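Local coordinates for protein anopheles gambiae adenosine kinase (Anopheles gambiae, PDB 3LOO) that catalyses the ATP-dependent phosphorylation of adenosine to AMP as an adenosine kinase of the pfkB family, at residues R96-I101 / R171-G176; G104-D109 / R113-R118. One frame throughout, in Å; residues are numbered along the deposited sequence.

Contact 1: R96-I101 / R171-G176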
# COMPACT_ATOMS: atom_id res chain seq x y z
N ARG A 96 18.67 0.61 -8.03
CA ARG A 96 19.40 -0.64 -7.98
C ARG A 96 18.33 -1.70 -8.12
O ARG A 96 17.66 -2.02 -7.12
CB ARG A 96 20.20 -0.79 -6.68
CG ARG A 96 20.91 -2.10 -6.62
CD ARG A 96 21.40 -2.42 -5.21
NE ARG A 96 22.15 -3.66 -5.30
CZ ARG A 96 21.63 -4.86 -5.54
NH1 ARG A 96 20.31 -5.01 -5.69
NH2 ARG A 96 22.42 -5.91 -5.61
N PRO A 97 18.18 -2.24 -9.34
CA PRO A 97 17.15 -3.21 -9.65
C PRO A 97 17.23 -4.45 -8.76
O PRO A 97 18.33 -4.85 -8.31
CB PRO A 97 17.41 -3.56 -11.14
CG PRO A 97 18.03 -2.30 -11.72
CD PRO A 97 18.92 -1.82 -10.56
N ARG A 98 16.07 -5.03 -8.51
CA ARG A 98 15.93 -6.32 -7.78
C ARG A 98 16.11 -6.22 -6.29
O ARG A 98 16.07 -7.24 -5.60
CB ARG A 98 16.87 -7.41 -8.37
CG ARG A 98 16.53 -7.85 -9.80
CD ARG A 98 17.62 -8.83 -10.33
NE ARG A 98 17.92 -9.88 -9.35
CZ ARG A 98 17.35 -11.08 -9.30
NH1 ARG A 98 16.42 -11.40 -10.17
NH2 ARG A 98 17.73 -11.97 -8.37
N THR A 99 16.30 -5.01 -5.79
CA THR A 99 16.40 -4.77 -4.35
C THR A 99 15.05 -5.12 -3.66
O THR A 99 15.05 -5.61 -2.53
CB THR A 99 16.88 -3.34 -4.01
OG1 THR A 99 18.10 -3.06 -4.71
CG2 THR A 99 17.18 -3.20 -2.53
N ALA A 100 13.93 -4.88 -4.36
CA ALA A 100 12.59 -5.26 -3.85
C ALA A 100 11.94 -6.34 -4.70
O ALA A 100 12.05 -6.34 -5.94
CB ALA A 100 11.68 -4.02 -3.73
N ILE A 101 11.30 -7.30 -4.01
CA ILE A 101 10.56 -8.37 -4.64
C ILE A 101 9.04 -8.18 -4.37
O ILE A 101 8.66 -7.90 -3.24
CB ILE A 101 10.98 -9.73 -4.05
CG1 ILE A 101 12.47 -10.02 -4.38
CG2 ILE A 101 10.11 -10.84 -4.63
CD1 ILE A 101 13.01 -11.14 -3.51
N ARG A 171 10.46 -19.58 -1.48
CA ARG A 171 10.93 -19.68 -0.10
C ARG A 171 12.35 -19.16 0.13
O ARG A 171 12.62 -18.61 1.19
CB ARG A 171 10.67 -21.05 0.55
CG ARG A 171 11.20 -22.23 -0.18
CD ARG A 171 10.30 -23.48 0.04
NE ARG A 171 10.00 -23.74 1.45
CZ ARG A 171 10.85 -24.29 2.32
NH1 ARG A 171 12.08 -24.64 1.93
NH2 ARG A 171 10.47 -24.49 3.58
N ALA A 172 13.24 -19.30 -0.86
CA ALA A 172 14.57 -18.67 -0.75
C ALA A 172 14.44 -17.12 -0.70
O ALA A 172 15.14 -16.45 0.05
CB ALA A 172 15.48 -19.12 -1.93
N TYR A 173 13.51 -16.58 -1.47
CA TYR A 173 13.23 -15.13 -1.43
C TYR A 173 12.71 -14.66 -0.04
O TYR A 173 13.17 -13.66 0.47
CB TYR A 173 12.22 -14.74 -2.49
CG TYR A 173 12.73 -14.69 -3.91
CD1 TYR A 173 14.03 -14.23 -4.22
CD2 TYR A 173 11.89 -15.03 -4.98
CE1 TYR A 173 14.47 -14.15 -5.55
CE2 TYR A 173 12.32 -14.94 -6.31
CZ TYR A 173 13.62 -14.50 -6.58
OH TYR A 173 14.03 -14.39 -7.88
N LEU A 174 11.82 -15.44 0.58
CA LEU A 174 11.33 -15.11 1.94
C LEU A 174 12.49 -15.23 2.95
O LEU A 174 12.68 -14.34 3.80
CB LEU A 174 10.17 -16.03 2.35
CG LEU A 174 8.85 -15.79 1.60
CD1 LEU A 174 7.81 -16.77 2.12
CD2 LEU A 174 8.35 -14.33 1.74
N GLN A 175 13.27 -16.30 2.82
CA GLN A 175 14.39 -16.54 3.76
C GLN A 175 15.43 -15.45 3.67
O GLN A 175 15.99 -15.08 4.70
CB GLN A 175 15.04 -17.90 3.50
CG GLN A 175 14.19 -19.04 4.00
CD GLN A 175 14.84 -20.43 3.84
OE1 GLN A 175 14.15 -21.46 3.80
NE2 GLN A 175 16.17 -20.46 3.76
N GLY A 176 15.67 -14.92 2.47
CA GLY A 176 16.70 -13.88 2.27
C GLY A 176 16.27 -12.45 2.52
O GLY A 176 17.11 -11.53 2.52

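Contact 2: G104-D109 / R113-R118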
# COMPACT_ATOMS: atom_id res chain seq x y z
N GLY A 104 2.17 -11.18 -5.77
CA GLY A 104 0.71 -11.03 -5.88
C GLY A 104 0.29 -11.80 -7.12
O GLY A 104 1.15 -12.35 -7.83
N CYS A 105 -1.02 -11.86 -7.36
CA CYS A 105 -1.58 -12.65 -8.47
C CYS A 105 -2.24 -11.83 -9.57
O CYS A 105 -3.07 -10.92 -9.30
CB CYS A 105 -2.56 -13.71 -7.93
SG CYS A 105 -3.05 -14.99 -9.17
N VAL A 106 -1.88 -12.16 -10.81
CA VAL A 106 -2.38 -11.46 -12.00
C VAL A 106 -3.01 -12.50 -12.91
O VAL A 106 -2.90 -13.72 -12.65
CB VAL A 106 -1.27 -10.70 -12.80
CG1 VAL A 106 -0.66 -9.51 -12.00
CG2 VAL A 106 -0.17 -11.67 -13.30
N GLY A 107 -3.65 -12.03 -13.98
CA GLY A 107 -4.22 -12.93 -14.98
C GLY A 107 -3.16 -13.22 -16.03
O GLY A 107 -2.01 -12.76 -15.92
N GLN A 108 -3.55 -13.96 -17.07
CA GLN A 108 -2.66 -14.16 -18.20
C GLN A 108 -3.19 -13.39 -19.38
O GLN A 108 -3.84 -13.97 -20.25
CB GLN A 108 -2.54 -15.64 -18.53
CG GLN A 108 -1.48 -16.28 -17.70
CD GLN A 108 -1.65 -17.75 -17.63
OE1 GLN A 108 -2.69 -18.27 -17.99
NE2 GLN A 108 -0.62 -18.45 -17.20
N ASP A 109 -2.95 -12.09 -19.40
CA ASP A 109 -3.71 -11.22 -20.28
C ASP A 109 -2.93 -9.99 -20.58
O ASP A 109 -1.81 -9.87 -20.12
CB ASP A 109 -5.09 -10.89 -19.68
CG ASP A 109 -5.02 -10.30 -18.28
OD1 ASP A 109 -3.94 -9.89 -17.85
OD2 ASP A 109 -6.07 -10.22 -17.62
N ARG A 113 0.58 -7.80 -18.60
CA ARG A 113 1.87 -7.36 -19.24
C ARG A 113 2.12 -5.89 -19.05
O ARG A 113 3.27 -5.50 -18.93
CB ARG A 113 1.96 -7.61 -20.75
CG ARG A 113 1.02 -8.58 -21.31
CD ARG A 113 1.21 -8.74 -22.84
NE ARG A 113 2.47 -9.39 -23.10
CZ ARG A 113 2.60 -10.70 -23.20
NH1 ARG A 113 3.79 -11.24 -23.43
NH2 ARG A 113 1.54 -11.45 -23.06
N ILE A 114 1.07 -5.06 -19.05
CA ILE A 114 1.26 -3.65 -18.70
C ILE A 114 1.87 -3.52 -17.29
O ILE A 114 2.82 -2.74 -17.08
CB ILE A 114 -0.07 -2.82 -18.80
CG1 ILE A 114 -0.54 -2.68 -20.26
CG2 ILE A 114 0.12 -1.43 -18.18
CD1 ILE A 114 -2.07 -2.57 -20.40
N LEU A 115 1.32 -4.27 -16.32
CA LEU A 115 1.81 -4.23 -14.91
C LEU A 115 3.25 -4.77 -14.82
O LEU A 115 4.13 -4.14 -14.27
CB LEU A 115 0.89 -5.05 -14.00
CG LEU A 115 -0.56 -4.54 -13.87
CD1 LEU A 115 -1.27 -5.30 -12.75
CD2 LEU A 115 -0.59 -3.00 -13.62
N GLU A 116 3.47 -5.95 -15.36
CA GLU A 116 4.79 -6.56 -15.42
C GLU A 116 5.87 -5.65 -15.98
O GLU A 116 6.92 -5.44 -15.37
CB GLU A 116 4.71 -7.75 -16.34
CG GLU A 116 4.53 -9.04 -15.66
CD GLU A 116 5.80 -9.81 -15.65
OE1 GLU A 116 5.80 -10.99 -15.19
OE2 GLU A 116 6.80 -9.23 -16.10
N GLU A 117 5.60 -5.11 -17.16
CA GLU A 117 6.57 -4.27 -17.83
C GLU A 117 6.86 -3.01 -17.06
O GLU A 117 8.03 -2.70 -16.88
CB GLU A 117 6.16 -3.97 -19.28
CG GLU A 117 6.22 -5.26 -20.09
CD GLU A 117 5.88 -5.10 -21.56
OE1 GLU A 117 5.07 -4.21 -21.89
OE2 GLU A 117 6.42 -5.89 -22.37
N ARG A 118 5.83 -2.29 -16.58
CA ARG A 118 6.08 -1.08 -15.78
C ARG A 118 6.85 -1.37 -14.48
O ARG A 118 7.80 -0.67 -14.12
CB ARG A 118 4.79 -0.32 -15.40
CG ARG A 118 3.92 0.11 -16.57
CD ARG A 118 4.31 1.46 -17.24
NE ARG A 118 3.62 1.56 -18.54
CZ ARG A 118 2.33 1.90 -18.72
NH1 ARG A 118 1.55 2.25 -17.69
NH2 ARG A 118 1.83 1.91 -19.95

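Contact 1: R96-I101 / R171-G176
Ile101 meets the ring of Tyr173 with the tip of its side chain. From CB, the touching branch starts with CG1, which lies anti to the carbonyl carbon (chi1 -64°) and sits over one face of the Tyr173 ring. The next step, with chi2 at 164°, carries the chain on to CD1, which does the closest touching. Ile101 CD1 is 3.3 Å from Tyr173 CD1, a tight fit for two carbons. Ile101 CD1 is also 3.6 Å from Tyr173 CG. The methyl therefore rests near the root of the ring and not near the phenol oxygen. The two side chains cross at about a right angle. No hydrogen bond joins the segments, and the touch is apolar.

At the far end of the ring, Arg98 NH2 comes to 4.4 Å from Tyr173 OH. The approach to the guanidinium is oblique and too long for a bond. Arg98 NE is engaged in a salt bridge with Asp23, and the phenol has a weak hydrogen bond to Asn125. Arg98 lies in a type II turn from Arg96 to Thr99. Thr99 OG1 donates to Arg96 O at 2.7 Å, from above the carbonyl plane. Arg96 NH1 in turn donates to Thr99 OG1 at 3.1 Å, so the Thr99 hydroxyl is bonded to both the backbone and the guanidinium of Arg96. Arg96 NH1 also forms a salt bridge with Asp23.

The turn leads from helix 82-94 into strand 100-107. Helix 168-176 lays Tyr173 over the start of that strand, and the ring also reaches Gln127 on the neighbouring strand 125-131. On the same helix, Leu174 touches Val27 of strand 26-29.

Contact 2: G104-D109 / R113-R118
Val106 and Leu115 form the buried, apolar part of this contact. Both side chains leave their backbones toward the opposite segment. Val106 CG1 approaches Leu115 CD1 at 4.3 Å, an ordinary van der Waals distance between two methyls. Their backbones stand well apart, with Val106 CA and Leu115 CA 8.8 Å from each other. Neighbours complete this core. Tyr128 of strand 125-131 touches both side chains, and Leu34 and Ala79 from other strands pack on Leu115. The side chain of Leu115 is about 8 Å from the bound bis(adenosine)-5'-tetraphosphate, too far for contact.

The other part lies at the exposed start of the helix, and only one close approach spans it. Arg113 CG is 3.3 Å from Asp109 O. This is a carbon against a carbonyl oxygen, not a hydrogen bond. Chi1 of Arg113, at -18°, is close to eclipsed, so the side chain is probably slightly strained where it leaves the helix. Further out the chain bends once, at chi3 (69°). The guanidinium ends on the exposed side and makes no bond to the other segment.

Asp109 has a second role, as the N-cap of helix 110-122. With chi1 at 55° its carboxylate turns back toward the helix start, and OD1 accepts a hydrogen bond from Ala112 N. OD2 accepts another from Thr136 N. One carboxylate thus satisfies two backbone N-H groups, one in its own helix and one in a separate loop.

No hydrogen bond or salt bridge directly joins 104-109 to 113-118. The chemistry implies a division of labour: methyl packing seats the helix on the strand, while the capping carboxylate satisfies an N-H of its first turn. The negative charge at that N-terminus would also probably interact favourably with the helix dipole.

In the fold
Both contacts use strand 100-107, contact 1 at its start and contact 2 toward its end. Their centres are 19 Å apart. Along the chain, 96-101 comes first. The two segments of contact 2 follow, and 171-176 comes last. Contact 2 is local, within the beta-alpha-beta unit of strand 100-107, helix 110-122 and strand 125-131. Contact 1 is long-range and brings helix 168-176 back to the same strand. Strand 100-107 lies between strands 125-131 and 26-29 in the nine-stranded mixed sheet. The same strand thus carries helix 168-176 near its start and, toward its end, helix 110-122, whose Leu115 side chain lies about 8 Å from the ligand.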